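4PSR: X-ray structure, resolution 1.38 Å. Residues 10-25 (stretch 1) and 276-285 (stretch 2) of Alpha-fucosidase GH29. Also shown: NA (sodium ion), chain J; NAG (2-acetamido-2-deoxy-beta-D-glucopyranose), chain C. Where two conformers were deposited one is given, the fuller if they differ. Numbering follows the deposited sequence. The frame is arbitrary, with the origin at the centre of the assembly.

Stretch 1 10-25: TWESTDKHNAAPEWYR
Stretch 2 (276-285) HGFRNTSAVD

A sodium ion pins the two stretches together through main-chain oxygens: Asp 15 O and His 17 O each lie 2.4 Å from NA, Thr 281 O lies 2.3 Å from it, and three waters complete six ligands. The shared cation lets His 17 O approach Thr 281 O to 3.3 Å without a hydrogen bond. The type I turn from Thr 14 to His 17 presents the first two oxygens.

Around the ion, Thr 281 (chi1 p) uses its short hydroxyl to donate from OG1 to Asp 15 OD1 at 2.6 Å, and His 17 (chi1 t, chi2 -105°) uses a ring N-H, ND1 to Ser 282 O at 3.2 Å. The backbones come closest at Ala 19 CA to Ser 282 CA, 4.3 Å, where Ala 19 points its CB toward the other stretch, 3.8 Å from Thr 281 O; one water donates to both Ala 19 O and Ser 282 O, each 2.8 Å away.

Contacts advance together along both stretches. At one end, Trp 11 (chi1 m, chi2 116°) offers a broad face to Arg 279 (m, m, t, 92°), whose guanidinium stacks at 17°, with CZ 3.8 Å from the five-membered ring centroid, a cation-pi contact. At the other, extended Val 284 (-94/128, chi1 t), branched and apolar, packs CG2 4.2 Å from Ala 20 CB and CG1 4.2 Å from Tyr 24 CE1. Asn 280 ND2 is covalently bonded to NAG C1, 1.5 Å.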

ATOM      1  N   THR A  10     -16.486  15.854 -12.686  1.00 18.42           N
ATOM      2  CA  THR A  10     -15.527  16.120 -13.757  1.00 16.39           C
ATOM      3  C   THR A  10     -14.103  15.898 -13.256  1.00 16.51           C
ATOM      4  O   THR A  10     -13.832  15.942 -12.043  1.00 15.79           O
ATOM      5  CB  THR A  10     -15.585  17.583 -14.246  1.00 16.62           C
ATOM      6  OG1 THR A  10     -15.100  18.459 -13.219  1.00 17.84           O
ATOM      7  CG2 THR A  10     -17.004  17.988 -14.609  1.00 19.14           C
ATOM      8  N   TRP A  11     -13.170  15.669 -14.170  1.00 15.53           N
ATOM      9  CA  TRP A  11     -11.779  15.458 -13.753  1.00 15.63           C
ATOM     10  C   TRP A  11     -11.220  16.731 -13.137  1.00 13.78           C
ATOM     11  O   TRP A  11     -10.548  16.702 -12.112  1.00 15.42           O
ATOM     12  CB  TRP A  11     -10.911  14.987 -14.916  1.00 13.68           C
ATOM     13  CG  TRP A  11     -11.296  13.630 -15.395  1.00 16.41           C
ATOM     14  CD1 TRP A  11     -11.803  13.301 -16.628  1.00 16.54           C
ATOM     15  CD2 TRP A  11     -11.258  12.409 -14.647  1.00 16.02           C
ATOM     16  NE1 TRP A  11     -12.072  11.950 -16.689  1.00 17.68           N
ATOM     17  CE2 TRP A  11     -11.741  11.382 -15.485  1.00 16.35           C
ATOM     18  CE3 TRP A  11     -10.846  12.081 -13.354  1.00 14.38           C
ATOM     19  CZ2 TRP A  11     -11.844  10.061 -15.067  1.00 19.19           C
ATOM     20  CZ3 TRP A  11     -10.952  10.771 -12.947  1.00 16.29           C
ATOM     21  CH2 TRP A  11     -11.438   9.777 -13.797  1.00 18.53           C
ATOM     22  N   GLU A  12     -11.543  17.875 -13.720  1.00 17.55           N
ATOM     23  CA  GLU A  12     -10.957  19.106 -13.279  1.00 15.83           C
ATOM     24  C   GLU A  12     -11.438  19.487 -11.866  1.00 16.97           C
ATOM     25  O   GLU A  12     -10.663  19.985 -11.052  1.00 19.73           O
ATOM     26  CB  GLU A  12     -11.222  20.182 -14.346  1.00 19.77           C
ATOM     27  CG  GLU A  12     -12.714  20.316 -14.786  1.00 35.43           C
ATOM     28  CD  GLU A  12     -13.187  19.410 -15.968  1.00 35.44           C
ATOM     29  OE1 GLU A  12     -12.572  18.354 -16.333  1.00 22.46           O
ATOM     30  OE2 GLU A  12     -14.243  19.777 -16.541  1.00 40.74           O
ATOM     31  N   SER A  13     -12.700  19.199 -11.554  1.00 16.89           N
ATOM     32  CA  SER A  13     -13.237  19.473 -10.217  1.00 14.80           C
ATOM     33  C   SER A  13     -12.643  18.517  -9.155  1.00 14.13           C
ATOM     34  O   SER A  13     -12.162  18.953  -8.113  1.00 15.79           O
ATOM     35  CB  SER A  13     -14.759  19.311 -10.219  1.00 16.03           C
ATOM     36  OG  SER A  13     -15.294  19.579  -8.931  1.00 17.80           O
ATOM     37  N   THR A  14     -12.672  17.225  -9.471  1.00 14.53           N
ATOM     38  CA  THR A  14     -12.205  16.211  -8.521  1.00 13.05           C
ATOM     39  C   THR A  14     -10.687  16.262  -8.332  1.00 16.57           C
ATOM     40  O   THR A  14     -10.205  15.863  -7.277  1.00 14.56           O
ATOM     41  CB  THR A  14     -12.686  14.802  -8.897  1.00 14.60           C
ATOM     42  OG1 THR A  14     -12.251  14.448 -10.207  1.00 14.71           O
ATOM     43  CG2 THR A  14     -14.218  14.679  -8.826  1.00 15.19           C
ATOM     44  N   ASP A  15      -9.937  16.796  -9.306  1.00 14.91           N
ATOM     45  CA  ASP A  15      -8.481  16.939  -9.194  1.00 15.21           C
ATOM     46  C   ASP A  15      -8.121  17.756  -7.962  1.00 15.81           C
ATOM     47  O   ASP A  15      -7.031  17.593  -7.382  1.00 16.05           O
ATOM     48  CB  ASP A  15      -7.874  17.672 -10.416  1.00 16.58           C
ATOM     49  CG  ASP A  15      -7.695  16.787 -11.656  1.00 19.86           C
ATOM     50  OD1 ASP A  15      -7.751  15.534 -11.612  1.00 17.63           O
ATOM     51  OD2 ASP A  15      -7.469  17.375 -12.741  1.00 20.75           O
ATOM     52  N   LYS A  16      -8.993  18.670  -7.556  1.00 15.64           N
ATOM     53  CA  LYS A  16      -8.671  19.548  -6.442  1.00 15.96           C
ATOM     54  C   LYS A  16      -8.672  18.852  -5.065  1.00 17.18           C
ATOM     55  O   LYS A  16      -8.199  19.405  -4.077  1.00 17.31           O
ATOM     56  CB  LYS A  16      -9.599  20.763  -6.432  1.00 20.04           C
ATOM     57  CG  LYS A  16      -9.459  21.601  -7.710  1.00 30.41           C
ATOM     58  CD  LYS A  16     -10.167  22.951  -7.612  1.00 54.69           C
ATOM     59  CE  LYS A  16      -9.389  23.946  -6.754  1.00 68.00           C
ATOM     60  NZ  LYS A  16      -8.041  24.271  -7.312  1.00 56.02           N
ATOM     61  N   HIS A  17      -9.234  17.649  -4.999  1.00 15.28           N
ATOM     62  CA  HIS A  17      -9.185  16.875  -3.767  1.00 13.21           C
ATOM     63  C   HIS A  17      -7.745  16.529  -3.423  1.00 12.38           C
ATOM     64  O   HIS A  17      -6.974  16.149  -4.298  1.00 13.70           O
ATOM     65  CB  HIS A  17     -10.005  15.607  -3.926  1.00 12.87           C
ATOM     66  CG  HIS A  17      -9.979  14.724  -2.713  1.00 11.08           C
ATOM     67  ND1 HIS A  17      -9.247  13.552  -2.651  1.00 14.59           N
ATOM     68  CD2 HIS A  17     -10.602  14.858  -1.525  1.00 12.45           C
ATOM     69  CE1 HIS A  17      -9.415  13.015  -1.451  1.00 11.86           C
ATOM     70  NE2 HIS A  17     -10.226  13.787  -0.750  1.00 16.81           N
ATOM     71  N   ASN A  18      -7.397  16.663  -2.150  1.00 12.57           N
ATOM     72  CA  ASN A  18      -6.036  16.373  -1.676  1.00 13.88           C
ATOM     73  C   ASN A  18      -5.886  14.857  -1.561  1.00 12.75           C
ATOM     74  O   ASN A  18      -6.526  14.227  -0.713  1.00 13.84           O
ATOM     75  CB  ASN A  18      -5.768  17.072  -0.337  1.00 14.21           C
ATOM     76  CG  ASN A  18      -4.329  16.969   0.099  1.00 15.27           C
ATOM     77  OD1 ASN A  18      -3.414  16.972  -0.714  1.00 15.53           O
ATOM     78  ND2 ASN A  18      -4.129  16.926   1.410  1.00 16.09           N
ATOM     79  N   ALA A  19      -5.060  14.273  -2.418  1.00 12.01           N
ATOM     80  CA  ALA A  19      -5.021  12.823  -2.554  1.00 11.69           C
ATOM     81  C   ALA A  19      -4.592  12.091  -1.283  1.00 12.40           C
ATOM     82  O   ALA A  19      -5.192  11.096  -0.901  1.00 12.42           O
ATOM     83  CB  ALA A  19      -4.111  12.444  -3.700  1.00 12.25           C
ATOM     84  N   ALA A  20      -3.532  12.587  -0.682  1.00 11.09           N
ATOM     85  CA  ALA A  20      -2.868  11.914   0.450  1.00 10.76           C
ATOM     86  C   ALA A  20      -2.750  12.911   1.589  1.00 11.21           C
ATOM     87  O   ALA A  20      -1.752  13.645   1.686  1.00 12.30           O
ATOM     88  CB  ALA A  20      -1.503  11.399   0.022  1.00 11.37           C
ATOM     89  N   PRO A  21      -3.762  12.955   2.458  1.00 12.22           N
ATOM     90  CA  PRO A  21      -3.727  13.943   3.554  1.00 11.40           C
ATOM     91  C   PRO A  21      -2.657  13.583   4.585  1.00 11.28           C
ATOM     92  O   PRO A  21      -2.165  12.461   4.620  1.00 12.04           O
ATOM     93  CB  PRO A  21      -5.128  13.863   4.140  1.00 12.18           C
ATOM     94  CG  PRO A  21      -5.599  12.478   3.834  1.00 13.39           C
ATOM     95  CD  PRO A  21      -4.975  12.122   2.489  1.00 11.69           C
ATOM     96  N   GLU A  22      -2.293  14.539   5.421  1.00 11.33           N
ATOM     97  CA  GLU A  22      -1.205  14.329   6.368  1.00 11.92           C
ATOM     98  C   GLU A  22      -1.433  13.131   7.295  1.00 10.86           C
ATOM     99  O   GLU A  22      -0.468  12.382   7.542  1.00 10.97           O
ATOM    100  CB  GLU A  22      -0.923  15.599   7.178  1.00 12.44           C
ATOM    101  CG  GLU A  22      -0.515  16.767   6.312  1.00 12.91           C
ATOM    102  CD  GLU A  22       0.708  16.485   5.481  1.00 15.89           C
ATOM    103  OE1 GLU A  22       1.787  16.223   6.038  1.00 15.17           O
ATOM    104  OE2 GLU A  22       0.635  16.559   4.244  1.00 19.42           O
ATOM    105  N   TRP A  23      -2.651  12.889   7.759  1.00 10.89           N
ATOM    106  CA  TRP A  23      -2.862  11.746   8.656  1.00 11.32           C
ATOM    107  C   TRP A  23      -2.509  10.420   7.958  1.00 10.97           C
ATOM    108  O   TRP A  23      -2.021   9.469   8.608  1.00 12.30           O
ATOM    109  CB  TRP A  23      -4.284  11.664   9.229  1.00 11.91           C
ATOM    110  CG  TRP A  23      -5.360  11.271   8.237  1.00 11.96           C
ATOM    111  CD1 TRP A  23      -6.248  12.109   7.627  1.00 13.00           C
ATOM    112  CD2 TRP A  23      -5.702   9.943   7.803  1.00 10.02           C
ATOM    113  NE1 TRP A  23      -7.095  11.393   6.820  1.00 13.92           N
ATOM    114  CE2 TRP A  23      -6.777  10.063   6.894  1.00 12.50           C
ATOM    115  CE3 TRP A  23      -5.190   8.675   8.060  1.00 14.73           C
ATOM    116  CZ2 TRP A  23      -7.345   8.967   6.262  1.00 12.34           C
ATOM    117  CZ3 TRP A  23      -5.773   7.574   7.419  1.00 14.29           C
ATOM    118  CH2 TRP A  23      -6.830   7.733   6.535  1.00 14.14           C
ATOM    119  N   TYR A  24      -2.771  10.343   6.658  1.00 10.28           N
ATOM    120  CA  TYR A  24      -2.523   9.127   5.898  1.00 10.32           C
ATOM    121  C   TYR A  24      -1.033   8.943   5.655  1.00 10.34           C
ATOM    122  O   TYR A  24      -0.515   7.839   5.757  1.00 11.32           O
ATOM    123  CB  TYR A  24      -3.346   9.153   4.601  1.00 11.36           C
ATOM    124  CG  TYR A  24      -3.115   8.016   3.612  1.00 10.28           C
ATOM    125  CD1 TYR A  24      -2.249   8.170   2.554  1.00 11.32           C
ATOM    126  CD2 TYR A  24      -3.777   6.802   3.743  1.00 10.15           C
ATOM    127  CE1 TYR A  24      -2.058   7.164   1.636  1.00 10.95           C
ATOM    128  CE2 TYR A  24      -3.599   5.788   2.823  1.00 11.86           C
ATOM    129  CZ  TYR A  24      -2.734   5.982   1.777  1.00 11.44           C
ATOM    130  OH  TYR A  24      -2.512   5.002   0.835  1.00 11.58           O
ATOM    131  N   ARG A  25      -0.320  10.024   5.386  1.00 10.11           N
ATOM    132  CA  ARG A  25       1.128   9.965   5.276  1.00  9.84           C
ATOM    133  C   ARG A  25       1.783   9.599   6.607  1.00 10.40           C
ATOM    134  O   ARG A  25       2.833   8.934   6.633  1.00 12.37           O
ATOM    135  CB  ARG A  25       1.699  11.291   4.762  1.00 10.77           C
ATOM    136  CG  ARG A  25       1.128  11.761   3.426  1.00 11.93           C
ATOM    137  CD  ARG A  25       1.751  13.060   2.955  1.00 12.18           C
ATOM    138  NE  ARG A  25       1.060  13.555   1.757  1.00 12.27           N
ATOM    139  CZ  ARG A  25       1.637  13.885   0.610  1.00 12.08           C
ATOM    140  NH1 ARG A  25       2.943  13.821   0.427  1.00 13.62           N
ATOM    141  NH2 ARG A  25       0.849  14.305  -0.369  1.00 14.40           N
ATOM    142  N   HIS A 276      -5.912   3.116 -15.330  1.00 14.93           N
ATOM    143  CA  HIS A 276      -6.068   4.495 -15.760  1.00 14.93           C
ATOM    144  C   HIS A 276      -7.396   5.087 -15.279  1.00 16.79           C
ATOM    145  O   HIS A 276      -7.765   6.196 -15.639  1.00 15.52           O
ATOM    146  CB  HIS A 276      -5.979   4.574 -17.296  1.00 19.90           C
ATOM    147  CG  HIS A 276      -4.673   4.094 -17.844  1.00 23.96           C
ATOM    148  ND1 HIS A 276      -3.505   4.813 -17.718  1.00 33.60           N
ATOM    149  CD2 HIS A 276      -4.349   2.960 -18.504  1.00 27.23           C
ATOM    150  CE1 HIS A 276      -2.517   4.146 -18.288  1.00 29.68           C
ATOM    151  NE2 HIS A 276      -3.000   3.015 -18.766  1.00 25.57           N
ATOM    152  N   GLY A 277      -8.129   4.338 -14.471  1.00 13.86           N
ATOM    153  CA  GLY A 277      -9.489   4.727 -14.152  1.00 12.62           C
ATOM    154  C   GLY A 277      -9.670   5.963 -13.301  1.00 12.28           C
ATOM    155  O   GLY A 277     -10.691   6.645 -13.406  1.00 11.93           O
ATOM    156  N   PHE A 278      -8.712   6.226 -12.404  1.00 11.82           N
ATOM    157  CA  PHE A 278      -8.684   7.458 -11.638  1.00 12.27           C
ATOM    158  C   PHE A 278      -7.387   8.210 -11.992  1.00 12.15           C
ATOM    159  O   PHE A 278      -6.539   7.669 -12.729  1.00 15.94           O
ATOM    160  CB  PHE A 278      -8.694   7.199 -10.103  1.00 11.82           C
ATOM    161  CG  PHE A 278      -9.963   6.571  -9.539  1.00 10.74           C
ATOM    162  CD1 PHE A 278     -11.163   6.546 -10.232  1.00 13.94           C
ATOM    163  CD2 PHE A 278      -9.928   6.017  -8.257  1.00 11.36           C
ATOM    164  CE1 PHE A 278     -12.299   5.979  -9.657  1.00 12.08           C
ATOM    165  CE2 PHE A 278     -11.042   5.464  -7.676  1.00 13.19           C
ATOM    166  CZ  PHE A 278     -12.242   5.440  -8.380  1.00 12.36           C
ATOM    167  N   ARG A 279      -7.233   9.404 -11.437  0.50 13.31           N
ATOM    168  CA  ARG A 279      -6.049  10.236 -11.654  0.50 14.82           C
ATOM    169  C   ARG A 279      -5.238  10.321 -10.351  0.50 12.28           C
ATOM    170  O   ARG A 279      -5.790  10.232  -9.248  0.50 11.48           O
ATOM    171  CB  ARG A 279      -6.463  11.645 -12.119  0.50 16.28           C
ATOM    172  CG  ARG A 279      -7.396  11.681 -13.338  0.50 15.61           C
ATOM    173  CD  ARG A 279      -6.637  11.567 -14.644  0.50 25.21           C
ATOM    174  NE  ARG A 279      -7.523  11.520 -15.810  0.50 24.40           N
ATOM    175  CZ  ARG A 279      -7.918  12.578 -16.513  0.50 23.48           C
ATOM    176  NH1 ARG A 279      -8.707  12.408 -17.561  0.50 25.63           N
ATOM    177  NH2 ARG A 279      -7.539  13.804 -16.183  0.50 25.37           N
ATOM    178  N   ASN A 280      -3.926  10.505 -10.478  1.00 13.32           N
ATOM    179  CA  ASN A 280      -3.032  10.625  -9.332  1.00 11.47           C
ATOM    180  C   ASN A 280      -3.021  12.039  -8.774  1.00 12.15           C
ATOM    181  O   ASN A 280      -2.295  12.311  -7.811  1.00 12.95           O
ATOM    182  CB  ASN A 280      -1.636  10.125  -9.715  1.00 12.02           C
ATOM    183  CG  ASN A 280      -1.022  10.899 -10.846  1.00 11.87           C
ATOM    184  OD1 ASN A 280      -1.179  12.085 -10.946  1.00 13.68           O
ATOM    185  ND2 ASN A 280      -0.299  10.202 -11.699  1.00 14.36           N
ATOM    186  N   THR A 281      -3.838  12.935  -9.334  1.00 12.26           N
ATOM    187  CA  THR A 281      -4.121  14.223  -8.718  1.00 11.34           C
ATOM    188  C   THR A 281      -4.994  14.115  -7.466  1.00 15.19           C
ATOM    189  O   THR A 281      -4.829  14.905  -6.529  1.00 15.61           O
ATOM    190  CB  THR A 281      -4.884  15.086  -9.711  1.00 15.23           C
ATOM    191  OG1 THR A 281      -5.953  14.293 -10.203  1.00 16.08           O
ATOM    192  CG2 THR A 281      -3.989  15.487 -10.857  1.00 17.89           C
ATOM    193  N   SER A 282      -5.894  13.120  -7.435  1.00 12.93           N
ATOM    194  CA  SER A 282      -6.894  13.074  -6.378  1.00 11.92           C
ATOM    195  C   SER A 282      -7.029  11.710  -5.710  1.00 12.67           C
ATOM    196  O   SER A 282      -7.657  11.611  -4.651  1.00 13.45           O
ATOM    197  CB  SER A 282      -8.256  13.553  -6.914  1.00 14.67           C
ATOM    198  OG  SER A 282      -8.696  12.731  -7.928  1.00 14.06           O
ATOM    199  N   ALA A 283      -6.466  10.680  -6.323  1.00 10.54           N
ATOM    200  CA  ALA A 283      -6.491   9.309  -5.797  1.00 11.27           C
ATOM    201  C   ALA A 283      -5.061   8.834  -5.621  1.00 12.99           C
ATOM    202  O   ALA A 283      -4.151   9.311  -6.308  1.00 11.29           O
ATOM    203  CB  ALA A 283      -7.249   8.386  -6.743  1.00 11.23           C
ATOM    204  N   VAL A 284      -4.846   7.916  -4.688  1.00 11.22           N
ATOM    205  CA  VAL A 284      -3.527   7.399  -4.365  1.00 10.94           C
ATOM    206  C   VAL A 284      -3.242   6.132  -5.152  1.00 10.12           C
ATOM    207  O   VAL A 284      -4.045   5.194  -5.142  1.00 11.67           O
ATOM    208  CB  VAL A 284      -3.414   7.138  -2.834  1.00 10.75           C
ATOM    209  CG1 VAL A 284      -2.060   6.533  -2.490  1.00 12.84           C
ATOM    210  CG2 VAL A 284      -3.627   8.432  -2.087  1.00 11.79           C
ATOM    211  N   ASP A 285      -2.106   6.093  -5.841  1.00 10.54           N
ATOM    212  CA  ASP A 285      -1.688   4.910  -6.598  1.00 11.16           C
ATOM    213  C   ASP A 285      -1.327   3.774  -5.659  1.00 12.38           C
ATOM    214  O   ASP A 285      -0.557   3.968  -4.695  1.00 11.72           O
ATOM    215  CB  ASP A 285      -0.424   5.198  -7.448  1.00 12.23           C
ATOM    216  CG  ASP A 285      -0.662   6.100  -8.641  1.00 16.44           C
ATOM    217  OD1 ASP A 285      -1.683   6.799  -8.715  1.00 16.46           O
ATOM    218  OD2 ASP A 285       0.278   6.136  -9.471  1.00 16.27           O
TER
HETATM  219 NA    NA J 619      -5.306  17.021  -5.782  1.00 15.10          NA
HETATM  220  C1  NAG C   1       0.395  10.800 -12.875  1.00 14.91           C
HETATM  221  C2  NAG C   1       1.720  10.163 -13.201  1.00 12.61           C
HETATM  222  C3  NAG C   1       2.342  10.883 -14.393  1.00 13.69           C
HETATM  223  C4  NAG C   1       1.362  10.921 -15.565  1.00 16.16           C
HETATM  224  C5  NAG C   1       0.006  11.454 -15.108  1.00 15.35           C
HETATM  225  C6  NAG C   1      -1.060  11.391 -16.179  1.00 17.36           C
HETATM  226  C7  NAG C   1       3.223   9.078 -11.591  1.00 15.82           C
HETATM  227  C8  NAG C   1       4.079   9.265 -10.385  1.00 15.25           C
HETATM  228  N2  NAG C   1       2.613  10.176 -12.051  1.00 13.76           N
HETATM  229  O3  NAG C   1       3.530  10.198 -14.765  1.00 15.17           O
HETATM  230  O4  NAG C   1       1.823  11.813 -16.580  1.00 15.20           O
HETATM  231  O5  NAG C   1      -0.472  10.683 -13.994  1.00 14.87           O
HETATM  232  O6  NAG C   1      -1.360  10.045 -16.509  1.00 27.11           O
HETATM  233  O7  NAG C   1       3.082   7.981 -12.120  1.00 15.56           O
HETATM  234  O   HOH W   1      -5.359  19.049  -4.523  1.00 20.19           O
HETATM  235  O   HOH W   2      -7.614  10.338  -2.123  1.00 12.86           O
HETATM  236  O   HOH W   3      -3.505  16.078  -4.343  1.00 13.82           O
HETATM  237  O   HOH W   4      -3.757  18.030  -7.389  1.00 23.28           O